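Local coordinates for hypothetical protein PH0823 (Pyrococcus horikoshii, PDB 2DUM) that is of unknown function but belongs to the universal stress protein A family, at residues 12-17 with 77-82; 18-23 with 154-159; 86-89 with 94-97; 104-109 with 140-145. One frame throughout, in Å; residues are numbered along the deposited sequence.

Interaction 1 of 4, residues 12-17 with 77-82; sequences TDFSEG and SRKLQE
The turn after the first strand of the alpha/beta fold, strand 7-11, sets F14 and T12 against K79 and L80 of helix 69-90. The F14 ring carries the contact. The aliphatic chain of K79 lies over one ring face. Its CD stands 3.9 Å from the F14 centroid, 17° off the normal, a CH-pi contact. CB of K79 lies 3.7 Å from CE1 of F14. NZ of K79 is 5.6 Å from the centroid of the F14 ring, which allows at most a weak cation-pi attraction. That amine is hydrogen-bonded to the backbone O of E75. The far end of the ring, CZ of F14, meets CD2 of L80 at 3.6 Å. In this universal stress protein fold helix 69-90 connects strand 35-43 to strand 95-103, and L80 also packs on T98 and I100. F14 meets H40 edge to face. With an alanine here, the K79 chain and CD2 of L80 would probably lose the surface they pack on, and a gap would open between loop and helix. T12 adds its methyl CG2, 3.8 Å from CD2 of L80. With chi1 at 172°, its OG1 lies anti to its own backbone N. There OG1 accepts from N of F14 at 2.8 Å, closing an ST turn, and also bonds K83.

Interaction 2 of 4, residues 18-23 with 154-159; sequences AYRAVE and IKEVDE
R20 and A21 of helix 16-28 meet the chain that leaves strand 151-154 in two different ways. The tight, buried part is apolar. CB of A21 lies 3.7 Å from CG2 of I154, and the same methyl also touches the backbone O of A21. I154 packs on F25 too, and on M4 of the second subunit. The outer part is charged and more open to solvent. R20, an exposed residue, reaches across to E156. Its NH2 gives a hydrogen bond of 2.6 Å to OE1 of E156, on the syn lone pair of that oxygen and near the guanidinium plane. OE2 of E156 takes two weak hydrogen bonds, from NE and NH2 of R20. The guanidinium and carboxylate planes are turned 32° from each other. Helix 16-28 follows the first strand of the parallel sheet, and strand 151-154 is an edge strand of that sheet within the chain. The salt bridge ties the C-terminal tail back to the first helix. OE1 of E156 has a second donor, the backbone N of V157 at 2.6 Å. That bond is nearly straight, at 167°, and comes from the anti side, tilted out of the carboxylate plane. CG of E156 is anti to its backbone N (chi1 -179°), and a bend at chi2 brings the carboxylate round to the arginine. CG1 of V157 touches NH2 of R20 at 3.7 Å.

Interaction 3 of 4, residues 86-89 with 94-97; sequences EVKR and KNVR
K88 on helix 69-90 and V96 on strand 95-103 bring their backbones together, with their CA atoms 5.6 Å apart. The helix and the strand belong to a beta-alpha-beta crossover. Strand 35-43 leads through helix 69-90 to strand 95-103, which lies beside strand 35-43 and parallel to it. Within this chain strand 95-103 is an edge strand of the sheet. The contact sits at the turn where the helix gives way to the strand, and it lies at the surface. K88 and V96 both point their CB toward each other's segment. CB of K88 meets CG2 of V96 at 3.6 Å. Further out, CG and CD of K88 both lie 4.0 Å from CB of V96. The two side chains run at a slant to each other. K88 leaves its backbone with CG trans to N (chi1 -179°), and the chain stays extended from there. This stretches its methylenes along the start of the strand, past V96 toward K94 and N95. The touch with V96 is thus aliphatic, while the amine is carried outward, beyond V96. V96 also packs on V36, and V87 of the helix reaches V36 and L38, so the apolar layer under the helix continues onto strand 35-43. The strand itself is held by backbone hydrogen bonds between N95 and both G34 and V36. At the outer end of the contact, CE of K88 comes to 3.3 Å from the backbone O of K94.

Interaction 4 of 4, residues 104-109 with 140-145; sequences IPWDEI and VMRVLR
The W106 indole has R142 over one face and, on the other, I104 and D107 from the start of its own helix. CD of R142 stands 4.2 Å from the centroid of the W106 six-membered ring, over the face, a CH-pi contact. The exact placing of I104 and D107 is doubtful. The R142 guanidinium does not stack flat, for its plane is 53° from that of the ring. Its NH2 approaches CE3 of W106 obliquely, at 3.4 Å. CG of W106 sits between its backbone N and carbonyl carbon (chi1 88°), which sets the indole between these two layers. A glycine in its place would probably leave the R142 chain without the face it lies on and set the guanidinium free to turn. Deeper in, V143 fills the contact. Its CG2 meets CB of W106 at 3.8 Å and CG2 of I109 at 3.7 Å. Helices 105-115 and 138-146 thus pack side by side on one flank of the sheet. Their axes come within 8.8 Å, and the two run in roughly the same direction, 36° apart. I109 also rests on V41 of strand 35-43. On helix 138-146, L144 packs on L144 of the second subunit. Apart from the oblique approach of NH2 of R142, the touches are aliphatic or over the ring face, so dispersion and shape probably hold the helices together.

In the fold
Interactions 1 and 2 share helix 16-28 and touch each other, F14 and D13 packing on Y19 and A18. Interactions 1 and 3 share helix 69-90, with centres about 13 Å apart. Interaction 4 lies across the chain's centre from both of these and joins two helices used by none of the others. None is wholly core. Interactions 1, 2 and 4 are partly buried, each with an apolar inner half, while interaction 3 is at the surface. Chemistry follows place. A lysine or arginine chain lies on an aromatic face in 1 and 4, a lysine chain lies along a valine in 3, and only 2 crosses by a salt bridge. Interactions 2 and 4 both reach the second subunit.

Interaction 1 of 4, residues 12-17 with 77-82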
loop_
_atom_site.group_PDB
_atom_site.type_symbol
_atom_site.label_atom_id
_atom_site.label_comp_id
_atom_site.label_asym_id
_atom_site.label_seq_id
_atom_site.Cartn_x
_atom_site.Cartn_y
_atom_site.Cartn_z
ATOM N N THR A 12 -4.085 -3.042 -14.544
ATOM C CA THR A 12 -3.368 -4.128 -15.220
ATOM C C THR A 12 -2.568 -3.733 -16.427
ATOM O O THR A 12 -3.010 -3.087 -17.366
ATOM C CB THR A 12 -4.214 -5.353 -15.657
ATOM O OG1 THR A 12 -3.394 -6.227 -16.476
ATOM C CG2 THR A 12 -5.467 -4.930 -16.454
ATOM N N ASP A 13 -1.381 -4.276 -16.391
ATOM C CA ASP A 13 -0.277 -3.878 -17.174
ATOM C C ASP A 13 -0.310 -4.796 -18.322
ATOM O O ASP A 13 0.530 -4.775 -19.172
ATOM C CB ASP A 13 0.909 -4.260 -16.296
ATOM C CG ASP A 13 2.191 -3.709 -16.809
ATOM O OD1 ASP A 13 2.041 -3.119 -17.899
ATOM O OD2 ASP A 13 3.295 -3.856 -16.159
ATOM N N PHE A 14 -1.300 -5.652 -18.315
ATOM C CA PHE A 14 -1.235 -6.861 -19.082
ATOM C C PHE A 14 0.069 -7.570 -18.941
ATOM O O PHE A 14 0.157 -8.665 -19.442
ATOM C CB PHE A 14 -1.609 -6.651 -20.533
ATOM C CG PHE A 14 -3.045 -6.456 -20.695
ATOM C CD1 PHE A 14 -3.916 -7.380 -20.160
ATOM C CD2 PHE A 14 -3.558 -5.285 -21.295
ATOM C CE1 PHE A 14 -5.311 -7.142 -20.267
ATOM C CE2 PHE A 14 -4.970 -5.032 -21.405
ATOM C CZ PHE A 14 -5.844 -5.939 -20.904
ATOM N N SER A 15 1.037 -7.001 -18.218
ATOM C CA SER A 15 2.304 -7.674 -17.966
ATOM C C SER A 15 2.214 -9.004 -17.221
ATOM O O SER A 15 1.165 -9.413 -16.728
ATOM C CB SER A 15 3.215 -6.792 -17.118
ATOM O OG SER A 15 2.735 -6.686 -15.772
ATOM N N GLU A 16 3.366 -9.660 -17.136
ATOM C CA GLU A 16 3.692 -10.689 -16.112
ATOM C C GLU A 16 3.205 -10.367 -14.678
ATOM O O GLU A 16 2.398 -11.090 -14.042
ATOM C CB GLU A 16 5.261 -10.747 -16.007
ATOM C CG GLU A 16 6.070 -11.454 -17.111
ATOM C CD GLU A 16 5.578 -12.898 -17.321
ATOM O OE1 GLU A 16 4.297 -13.080 -17.313
ATOM O OE2 GLU A 16 6.465 -13.824 -17.493
ATOM N N GLY A 17 3.797 -9.246 -14.228
ATOM C CA GLY A 17 3.773 -8.716 -12.879
ATOM C C GLY A 17 2.364 -8.562 -12.476
ATOM O O GLY A 17 2.046 -8.827 -11.315
ATOM N N SER A 77 -10.036 -4.417 -24.673
ATOM C CA SER A 77 -11.305 -5.134 -24.352
ATOM C C SER A 77 -11.314 -6.629 -24.600
ATOM O O SER A 77 -12.197 -7.321 -24.116
ATOM C CB SER A 77 -12.478 -4.560 -25.127
ATOM O OG SER A 77 -13.277 -3.770 -24.278
ATOM N N ARG A 78 -10.342 -7.105 -25.383
ATOM C CA ARG A 78 -10.130 -8.526 -25.675
ATOM C C ARG A 78 -9.782 -9.172 -24.343
ATOM O O ARG A 78 -10.639 -9.745 -23.646
ATOM C CB ARG A 78 -8.959 -8.717 -26.710
ATOM C CG ARG A 78 -9.075 -9.730 -27.961
ATOM C CD ARG A 78 -9.899 -10.961 -27.680
ATOM N NE ARG A 78 -11.349 -10.618 -27.638
ATOM C CZ ARG A 78 -12.303 -11.133 -26.812
ATOM N NH1 ARG A 78 -12.009 -12.063 -25.869
ATOM N NH2 ARG A 78 -13.582 -10.697 -26.920
ATOM N N LYS A 79 -8.511 -9.026 -23.977
ATOM C CA LYS A 79 -7.959 -9.699 -22.798
ATOM C C LYS A 79 -8.531 -9.139 -21.504
ATOM O O LYS A 79 -8.432 -9.767 -20.456
ATOM C CB LYS A 79 -6.412 -9.649 -22.779
ATOM C CG LYS A 79 -5.732 -8.696 -23.723
ATOM C CD LYS A 79 -4.225 -8.943 -23.602
ATOM C CE LYS A 79 -3.437 -8.185 -24.666
ATOM N NZ LYS A 79 -4.195 -8.180 -25.981
ATOM N N LEU A 80 -9.140 -7.963 -21.612
ATOM C CA LEU A 80 -9.454 -7.156 -20.477
ATOM C C LEU A 80 -10.754 -7.632 -20.144
ATOM O O LEU A 80 -10.986 -8.071 -19.068
ATOM C CB LEU A 80 -9.573 -5.698 -20.899
ATOM C CG LEU A 80 -9.356 -4.586 -19.876
ATOM C CD1 LEU A 80 -10.662 -4.001 -19.476
ATOM C CD2 LEU A 80 -8.604 -5.118 -18.673
ATOM N N GLN A 81 -11.623 -7.584 -21.118
ATOM C CA GLN A 81 -12.984 -7.869 -20.783
ATOM C C GLN A 81 -13.153 -9.374 -20.602
ATOM O O GLN A 81 -14.155 -9.864 -20.096
ATOM C CB GLN A 81 -14.015 -7.173 -21.698
ATOM C CG GLN A 81 -15.400 -6.905 -20.967
ATOM C CD GLN A 81 -16.282 -8.236 -20.645
ATOM O OE1 GLN A 81 -16.857 -8.884 -21.586
ATOM N NE2 GLN A 81 -16.370 -8.617 -19.322
ATOM N N GLU A 82 -12.131 -10.132 -20.881
ATOM C CA GLU A 82 -12.296 -11.469 -20.429
ATOM C C GLU A 82 -11.567 -11.757 -19.084
ATOM O O GLU A 82 -12.005 -12.609 -18.349
ATOM C CB GLU A 82 -12.038 -12.440 -21.583
ATOM C CG GLU A 82 -10.549 -12.499 -22.053
ATOM C CD GLU A 82 -9.692 -13.495 -21.200
ATOM O OE1 GLU A 82 -9.270 -14.573 -21.751
ATOM O OE2 GLU A 82 -9.475 -13.203 -19.984
#

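Interaction 2 of 4, residues 18-23 with 154-159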
loop_
_atom_site.group_PDB
_atom_site.type_symbol
_atom_site.label_atom_id
_atom_site.label_comp_id
_atom_site.label_asym_id
_atom_site.label_seq_id
_atom_site.Cartn_x
_atom_site.Cartn_y
_atom_site.Cartn_z
ATOM N N ALA A 18 1.547 -8.207 -13.487
ATOM C CA ALA A 18 0.138 -7.862 -13.397
ATOM C C ALA A 18 -0.669 -9.088 -13.091
ATOM O O ALA A 18 -1.496 -9.047 -12.220
ATOM C CB ALA A 18 -0.298 -7.228 -14.667
ATOM N N TYR A 19 -0.385 -10.207 -13.753
ATOM C CA TYR A 19 -1.094 -11.441 -13.435
ATOM C C TYR A 19 -0.652 -12.080 -12.149
ATOM O O TYR A 19 -1.439 -12.662 -11.454
ATOM C CB TYR A 19 -0.882 -12.451 -14.534
ATOM C CG TYR A 19 -1.615 -12.045 -15.752
ATOM C CD1 TYR A 19 -0.956 -11.378 -16.794
ATOM C CD2 TYR A 19 -2.995 -12.290 -15.860
ATOM C CE1 TYR A 19 -1.646 -10.962 -17.933
ATOM C CE2 TYR A 19 -3.711 -11.884 -17.001
ATOM C CZ TYR A 19 -3.025 -11.212 -18.028
ATOM O OH TYR A 19 -3.742 -10.790 -19.130
ATOM N N ARG A 20 0.632 -12.014 -11.857
ATOM C CA ARG A 20 1.122 -12.487 -10.603
ATOM C C ARG A 20 0.487 -11.758 -9.435
ATOM O O ARG A 20 0.048 -12.371 -8.442
ATOM C CB ARG A 20 2.620 -12.330 -10.574
ATOM C CG ARG A 20 3.423 -13.627 -10.915
ATOM C CD ARG A 20 2.919 -15.003 -10.293
ATOM N NE ARG A 20 2.985 -15.192 -8.810
ATOM C CZ ARG A 20 2.507 -16.263 -8.124
ATOM N NH1 ARG A 20 1.904 -17.302 -8.731
ATOM N NH2 ARG A 20 2.639 -16.308 -6.795
ATOM N N ALA A 21 0.404 -10.442 -9.548
ATOM C CA ALA A 21 -0.140 -9.649 -8.441
ATOM C C ALA A 21 -1.500 -10.145 -8.132
ATOM O O ALA A 21 -1.899 -10.229 -6.976
ATOM C CB ALA A 21 -0.180 -8.288 -8.768
ATOM N N VAL A 22 -2.177 -10.556 -9.190
ATOM C CA VAL A 22 -3.539 -11.109 -9.086
ATOM C C VAL A 22 -3.579 -12.455 -8.349
ATOM O O VAL A 22 -4.383 -12.579 -7.398
ATOM C CB VAL A 22 -4.278 -11.167 -10.453
ATOM C CG1 VAL A 22 -5.539 -11.942 -10.355
ATOM C CG2 VAL A 22 -4.626 -9.777 -10.945
ATOM N N GLU A 23 -2.736 -13.438 -8.708
ATOM C CA GLU A 23 -2.598 -14.640 -7.819
ATOM C C GLU A 23 -2.302 -14.229 -6.380
ATOM O O GLU A 23 -3.050 -14.568 -5.435
ATOM C CB GLU A 23 -1.487 -15.575 -8.265
ATOM C CG GLU A 23 -1.858 -16.349 -9.508
ATOM C CD GLU A 23 -0.677 -16.525 -10.514
ATOM O OE1 GLU A 23 0.240 -15.657 -10.627
ATOM O OE2 GLU A 23 -0.679 -17.543 -11.242
ATOM N N ILE A 154 1.221 -4.691 -3.752
ATOM C CA ILE A 154 1.258 -6.137 -3.504
ATOM C C ILE A 154 2.538 -6.568 -4.197
ATOM O O ILE A 154 3.073 -5.762 -5.023
ATOM C CB ILE A 154 -0.085 -6.842 -3.961
ATOM C CG1 ILE A 154 -0.614 -7.835 -2.952
ATOM C CG2 ILE A 154 0.087 -7.728 -5.129
ATOM C CD1 ILE A 154 -1.546 -7.230 -1.884
ATOM N N LYS A 155 3.066 -7.746 -3.843
ATOM C CA LYS A 155 4.390 -8.116 -4.317
ATOM C C LYS A 155 4.653 -9.610 -4.647
ATOM O O LYS A 155 5.070 -9.945 -5.776
ATOM C CB LYS A 155 5.392 -7.626 -3.290
ATOM C CG LYS A 155 6.636 -6.984 -3.870
ATOM C CD LYS A 155 7.550 -6.450 -2.797
ATOM C CE LYS A 155 7.202 -5.041 -2.356
ATOM N NZ LYS A 155 8.532 -4.394 -1.993
ATOM N N GLU A 156 4.479 -10.499 -3.668
ATOM C CA GLU A 156 4.615 -11.964 -3.850
ATOM C C GLU A 156 4.349 -12.665 -2.521
ATOM O O GLU A 156 4.442 -12.050 -1.440
ATOM C CB GLU A 156 5.982 -12.398 -4.469
ATOM C CG GLU A 156 6.178 -13.949 -4.723
ATOM C CD GLU A 156 4.970 -14.649 -5.475
ATOM O OE1 GLU A 156 4.038 -15.241 -4.832
ATOM O OE2 GLU A 156 4.947 -14.618 -6.728
ATOM N N VAL A 157 4.011 -13.948 -2.603
ATOM C CA VAL A 157 3.418 -14.650 -1.461
ATOM C C VAL A 157 4.437 -15.018 -0.339
ATOM O O VAL A 157 5.559 -14.446 -0.269
ATOM C CB VAL A 157 2.254 -15.732 -1.899
ATOM C CG1 VAL A 157 2.632 -16.613 -3.100
ATOM C CG2 VAL A 157 1.600 -16.519 -0.687
ATOM N N ASP A 158 4.003 -15.906 0.558
ATOM C CA ASP A 158 4.732 -16.292 1.769
ATOM C C ASP A 158 5.746 -17.513 1.640
ATOM O O ASP A 158 6.738 -17.498 0.846
ATOM C CB ASP A 158 3.700 -16.474 2.918
ATOM C CG ASP A 158 3.751 -15.339 3.963
ATOM O OD1 ASP A 158 3.092 -15.500 5.022
ATOM O OD2 ASP A 158 4.457 -14.313 3.752
ATOM N N GLU A 159 5.497 -18.545 2.450
ATOM C CA GLU A 159 6.454 -19.635 2.614
ATOM C C GLU A 159 6.122 -20.881 1.771
ATOM O O GLU A 159 7.059 -21.563 1.324
ATOM C CB GLU A 159 6.663 -19.986 4.114
ATOM C CG GLU A 159 5.565 -20.866 4.768
ATOM C CD GLU A 159 4.276 -20.109 5.114
ATOM O OE1 GLU A 159 4.227 -19.464 6.191
ATOM O OE2 GLU A 159 3.307 -20.183 4.315
#

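Interaction 3 of 4, residues 86-89 with 94-97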
loop_
_atom_site.group_PDB
_atom_site.type_symbol
_atom_site.label_atom_id
_atom_site.label_comp_id
_atom_site.label_asym_id
_atom_site.label_seq_id
_atom_site.Cartn_x
_atom_site.Cartn_y
_atom_site.Cartn_z
ATOM N N GLU A 86 -11.953 -13.252 -14.093
ATOM C CA GLU A 86 -11.110 -14.003 -13.114
ATOM C C GLU A 86 -10.500 -13.102 -11.950
ATOM O O GLU A 86 -10.295 -13.525 -10.771
ATOM C CB GLU A 86 -10.117 -14.956 -13.834
ATOM C CG GLU A 86 -8.621 -14.911 -13.402
ATOM C CD GLU A 86 -7.668 -14.041 -14.295
ATOM O OE1 GLU A 86 -8.150 -13.355 -15.235
ATOM O OE2 GLU A 86 -6.417 -14.033 -14.040
ATOM N N VAL A 87 -10.267 -11.844 -12.258
ATOM C CA VAL A 87 -10.073 -10.889 -11.187
ATOM C C VAL A 87 -11.253 -10.769 -10.141
ATOM O O VAL A 87 -11.047 -10.772 -8.916
ATOM C CB VAL A 87 -9.726 -9.567 -11.796
ATOM C CG1 VAL A 87 -9.574 -8.526 -10.705
ATOM C CG2 VAL A 87 -8.523 -9.780 -12.649
ATOM N N LYS A 88 -12.469 -10.650 -10.646
ATOM C CA LYS A 88 -13.614 -10.547 -9.820
ATOM C C LYS A 88 -13.504 -11.706 -8.875
ATOM O O LYS A 88 -13.700 -11.604 -7.653
ATOM C CB LYS A 88 -14.857 -10.686 -10.694
ATOM C CG LYS A 88 -16.156 -10.556 -9.871
ATOM C CD LYS A 88 -17.467 -10.560 -10.692
ATOM C CE LYS A 88 -18.643 -10.605 -9.720
ATOM N NZ LYS A 88 -19.971 -10.535 -10.433
ATOM N N ARG A 89 -13.124 -12.814 -9.463
ATOM C CA ARG A 89 -13.051 -14.070 -8.744
ATOM C C ARG A 89 -11.866 -14.181 -7.813
ATOM O O ARG A 89 -11.916 -14.945 -6.851
ATOM C CB ARG A 89 -12.990 -15.235 -9.737
ATOM C CG ARG A 89 -13.513 -16.551 -9.202
ATOM C CD ARG A 89 -13.440 -17.679 -10.192
ATOM N NE ARG A 89 -13.424 -18.857 -9.347
ATOM C CZ ARG A 89 -12.323 -19.525 -8.994
ATOM N NH1 ARG A 89 -11.152 -19.148 -9.501
ATOM N NH2 ARG A 89 -12.387 -20.571 -8.142
ATOM N N LYS A 94 -17.665 -8.769 -4.818
ATOM C CA LYS A 94 -19.026 -8.827 -5.297
ATOM C C LYS A 94 -19.209 -8.288 -6.768
ATOM O O LYS A 94 -20.105 -8.800 -7.411
ATOM C CB LYS A 94 -19.990 -8.103 -4.411
ATOM C CG LYS A 94 -19.534 -7.894 -3.013
ATOM C CD LYS A 94 -20.615 -8.332 -2.028
ATOM C CE LYS A 94 -21.600 -7.210 -1.793
ATOM N NZ LYS A 94 -21.087 -5.738 -1.938
ATOM N N ASN A 95 -18.452 -7.293 -7.311
ATOM C CA ASN A 95 -18.683 -6.763 -8.712
ATOM C C ASN A 95 -17.455 -6.306 -9.382
ATOM O O ASN A 95 -16.485 -5.912 -8.753
ATOM C CB ASN A 95 -19.607 -5.583 -8.804
ATOM C CG ASN A 95 -20.944 -5.903 -8.281
ATOM O OD1 ASN A 95 -21.279 -5.537 -7.144
ATOM N ND2 ASN A 95 -21.737 -6.668 -9.065
ATOM N N VAL A 96 -17.494 -6.301 -10.691
ATOM C CA VAL A 96 -16.315 -5.960 -11.445
ATOM C C VAL A 96 -16.747 -4.895 -12.489
ATOM O O VAL A 96 -17.963 -4.636 -12.710
ATOM C CB VAL A 96 -15.803 -7.233 -12.127
ATOM C CG1 VAL A 96 -16.162 -7.223 -13.566
ATOM C CG2 VAL A 96 -14.312 -7.391 -12.000
ATOM N N ARG A 97 -15.779 -4.224 -13.090
ATOM C CA ARG A 97 -16.017 -3.550 -14.347
ATOM C C ARG A 97 -14.718 -3.321 -15.035
ATOM O O ARG A 97 -13.679 -3.751 -14.566
ATOM C CB ARG A 97 -16.691 -2.225 -14.175
ATOM C CG ARG A 97 -16.235 -1.403 -13.077
ATOM C CD ARG A 97 -17.324 -0.376 -13.007
ATOM N NE ARG A 97 -17.004 0.772 -13.822
ATOM C CZ ARG A 97 -16.920 2.021 -13.345
ATOM N NH1 ARG A 97 -16.550 2.965 -14.223
ATOM N NH2 ARG A 97 -17.207 2.352 -12.030
#

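Interaction 4 of 4, residues 104-109 with 140-145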
loop_
_atom_site.group_PDB
_atom_site.type_symbol
_atom_site.label_atom_id
_atom_site.label_comp_id
_atom_site.label_asym_id
_atom_site.label_seq_id
_atom_site.Cartn_x
_atom_site.Cartn_y
_atom_site.Cartn_z
ATOM N N ILE A 104 -0.865 8.635 -20.244
ATOM C CA ILE A 104 0.355 8.235 -19.511
ATOM C C ILE A 104 -0.103 7.406 -18.348
ATOM O O ILE A 104 -0.902 7.867 -17.510
ATOM C CB ILE A 104 1.350 9.425 -19.082
ATOM C CG1 ILE A 104 0.589 10.586 -18.378
ATOM C CG2 ILE A 104 2.228 9.854 -20.278
ATOM C CD1 ILE A 104 -0.961 10.738 -18.797
ATOM N N PRO A 105 0.373 6.174 -18.320
ATOM C CA PRO A 105 -0.104 5.304 -17.301
ATOM C C PRO A 105 -0.390 6.003 -15.930
ATOM O O PRO A 105 -1.574 6.189 -15.593
ATOM C CB PRO A 105 0.948 4.189 -17.306
ATOM C CG PRO A 105 1.269 4.049 -18.773
ATOM C CD PRO A 105 1.340 5.508 -19.203
ATOM N N TRP A 106 0.628 6.450 -15.185
ATOM C CA TRP A 106 0.352 6.959 -13.820
ATOM C C TRP A 106 -0.683 8.073 -13.780
ATOM O O TRP A 106 -1.269 8.348 -12.738
ATOM C CB TRP A 106 1.606 7.502 -13.114
ATOM C CG TRP A 106 1.787 8.933 -13.439
ATOM C CD1 TRP A 106 1.123 10.039 -12.909
ATOM C CD2 TRP A 106 2.626 9.411 -14.436
ATOM N NE1 TRP A 106 1.543 11.184 -13.536
ATOM C CE2 TRP A 106 2.464 10.823 -14.485
ATOM C CE3 TRP A 106 3.503 8.780 -15.328
ATOM C CZ2 TRP A 106 3.142 11.608 -15.400
ATOM C CZ3 TRP A 106 4.200 9.562 -16.227
ATOM C CH2 TRP A 106 4.014 10.972 -16.261
ATOM N N ASP A 107 -0.854 8.760 -14.892
ATOM C CA ASP A 107 -1.642 9.953 -14.836
ATOM C C ASP A 107 -3.091 9.534 -15.056
ATOM O O ASP A 107 -4.052 10.075 -14.490
ATOM C CB ASP A 107 -1.135 10.987 -15.839
ATOM C CG ASP A 107 -1.875 12.341 -15.715
ATOM O OD1 ASP A 107 -2.417 12.832 -16.748
ATOM O OD2 ASP A 107 -1.970 12.925 -14.590
ATOM N N GLU A 108 -3.249 8.513 -15.857
ATOM C CA GLU A 108 -4.580 8.024 -16.006
ATOM C C GLU A 108 -5.044 7.314 -14.725
ATOM O O GLU A 108 -6.107 7.642 -14.200
ATOM C CB GLU A 108 -4.669 7.158 -17.242
ATOM C CG GLU A 108 -4.399 7.953 -18.521
ATOM C CD GLU A 108 -5.066 9.354 -18.542
ATOM O OE1 GLU A 108 -4.441 10.313 -19.121
ATOM O OE2 GLU A 108 -6.208 9.472 -17.998
ATOM N N ILE A 109 -4.229 6.373 -14.229
ATOM C CA ILE A 109 -4.416 5.769 -12.917
ATOM C C ILE A 109 -4.916 6.809 -11.904
ATOM O O ILE A 109 -5.934 6.605 -11.266
ATOM C CB ILE A 109 -3.103 5.203 -12.341
ATOM C CG1 ILE A 109 -2.318 4.379 -13.348
ATOM C CG2 ILE A 109 -3.385 4.360 -11.212
ATOM C CD1 ILE A 109 -2.981 3.178 -13.753
ATOM N N VAL A 140 4.583 2.886 -10.472
ATOM C CA VAL A 140 4.156 2.688 -9.119
ATOM C C VAL A 140 4.490 3.907 -8.290
ATOM O O VAL A 140 3.615 4.700 -7.960
ATOM C CB VAL A 140 4.753 1.421 -8.566
ATOM C CG1 VAL A 140 4.328 1.241 -7.165
ATOM C CG2 VAL A 140 4.323 0.206 -9.390
ATOM N N MET A 141 5.755 4.061 -7.978
ATOM C CA MET A 141 6.273 5.289 -7.483
ATOM C C MET A 141 5.479 6.584 -7.854
ATOM O O MET A 141 5.213 7.460 -6.984
ATOM C CB MET A 141 7.691 5.435 -8.001
ATOM C CG MET A 141 8.727 4.579 -7.312
ATOM S SD MET A 141 8.684 4.678 -5.495
ATOM C CE MET A 141 10.319 3.923 -5.153
ATOM N N ARG A 142 5.137 6.754 -9.127
ATOM C CA ARG A 142 4.524 8.015 -9.514
ATOM C C ARG A 142 3.035 8.161 -9.101
ATOM O O ARG A 142 2.588 9.250 -8.652
ATOM C CB ARG A 142 4.796 8.340 -10.981
ATOM C CG ARG A 142 6.204 8.999 -11.187
ATOM C CD ARG A 142 6.483 9.754 -12.596
ATOM N NE ARG A 142 7.618 9.114 -13.304
ATOM C CZ ARG A 142 7.537 7.985 -14.040
ATOM N NH1 ARG A 142 8.625 7.480 -14.604
ATOM N NH2 ARG A 142 6.369 7.352 -14.237
ATOM N N VAL A 143 2.267 7.081 -9.221
ATOM C CA VAL A 143 0.961 7.062 -8.571
ATOM C C VAL A 143 1.167 7.259 -7.069
ATOM O O VAL A 143 0.616 8.223 -6.515
ATOM C CB VAL A 143 0.149 5.790 -8.845
ATOM C CG1 VAL A 143 -1.186 5.914 -8.270
ATOM C CG2 VAL A 143 0.001 5.618 -10.278
ATOM N N LEU A 144 1.974 6.390 -6.443
ATOM C CA LEU A 144 2.321 6.563 -5.047
ATOM C C LEU A 144 2.359 7.999 -4.574
ATOM O O LEU A 144 1.766 8.328 -3.550
ATOM C CB LEU A 144 3.654 5.966 -4.752
ATOM C CG LEU A 144 3.274 4.990 -3.688
ATOM C CD1 LEU A 144 4.425 4.055 -3.369
ATOM C CD2 LEU A 144 2.833 5.742 -2.502
ATOM N N ARG A 145 3.044 8.832 -5.354
ATOM C CA ARG A 145 3.394 10.199 -4.986
ATOM C C ARG A 145 2.314 11.264 -5.295
ATOM O O ARG A 145 2.256 12.301 -4.668
ATOM C CB ARG A 145 4.686 10.563 -5.735
ATOM C CG ARG A 145 5.864 11.104 -4.854
ATOM C CD ARG A 145 6.921 9.957 -4.365
ATOM N NE ARG A 145 8.090 10.534 -3.610
ATOM C CZ ARG A 145 9.072 9.868 -2.946
ATOM N NH1 ARG A 145 9.074 8.523 -2.923
ATOM N NH2 ARG A 145 10.042 10.557 -2.282
#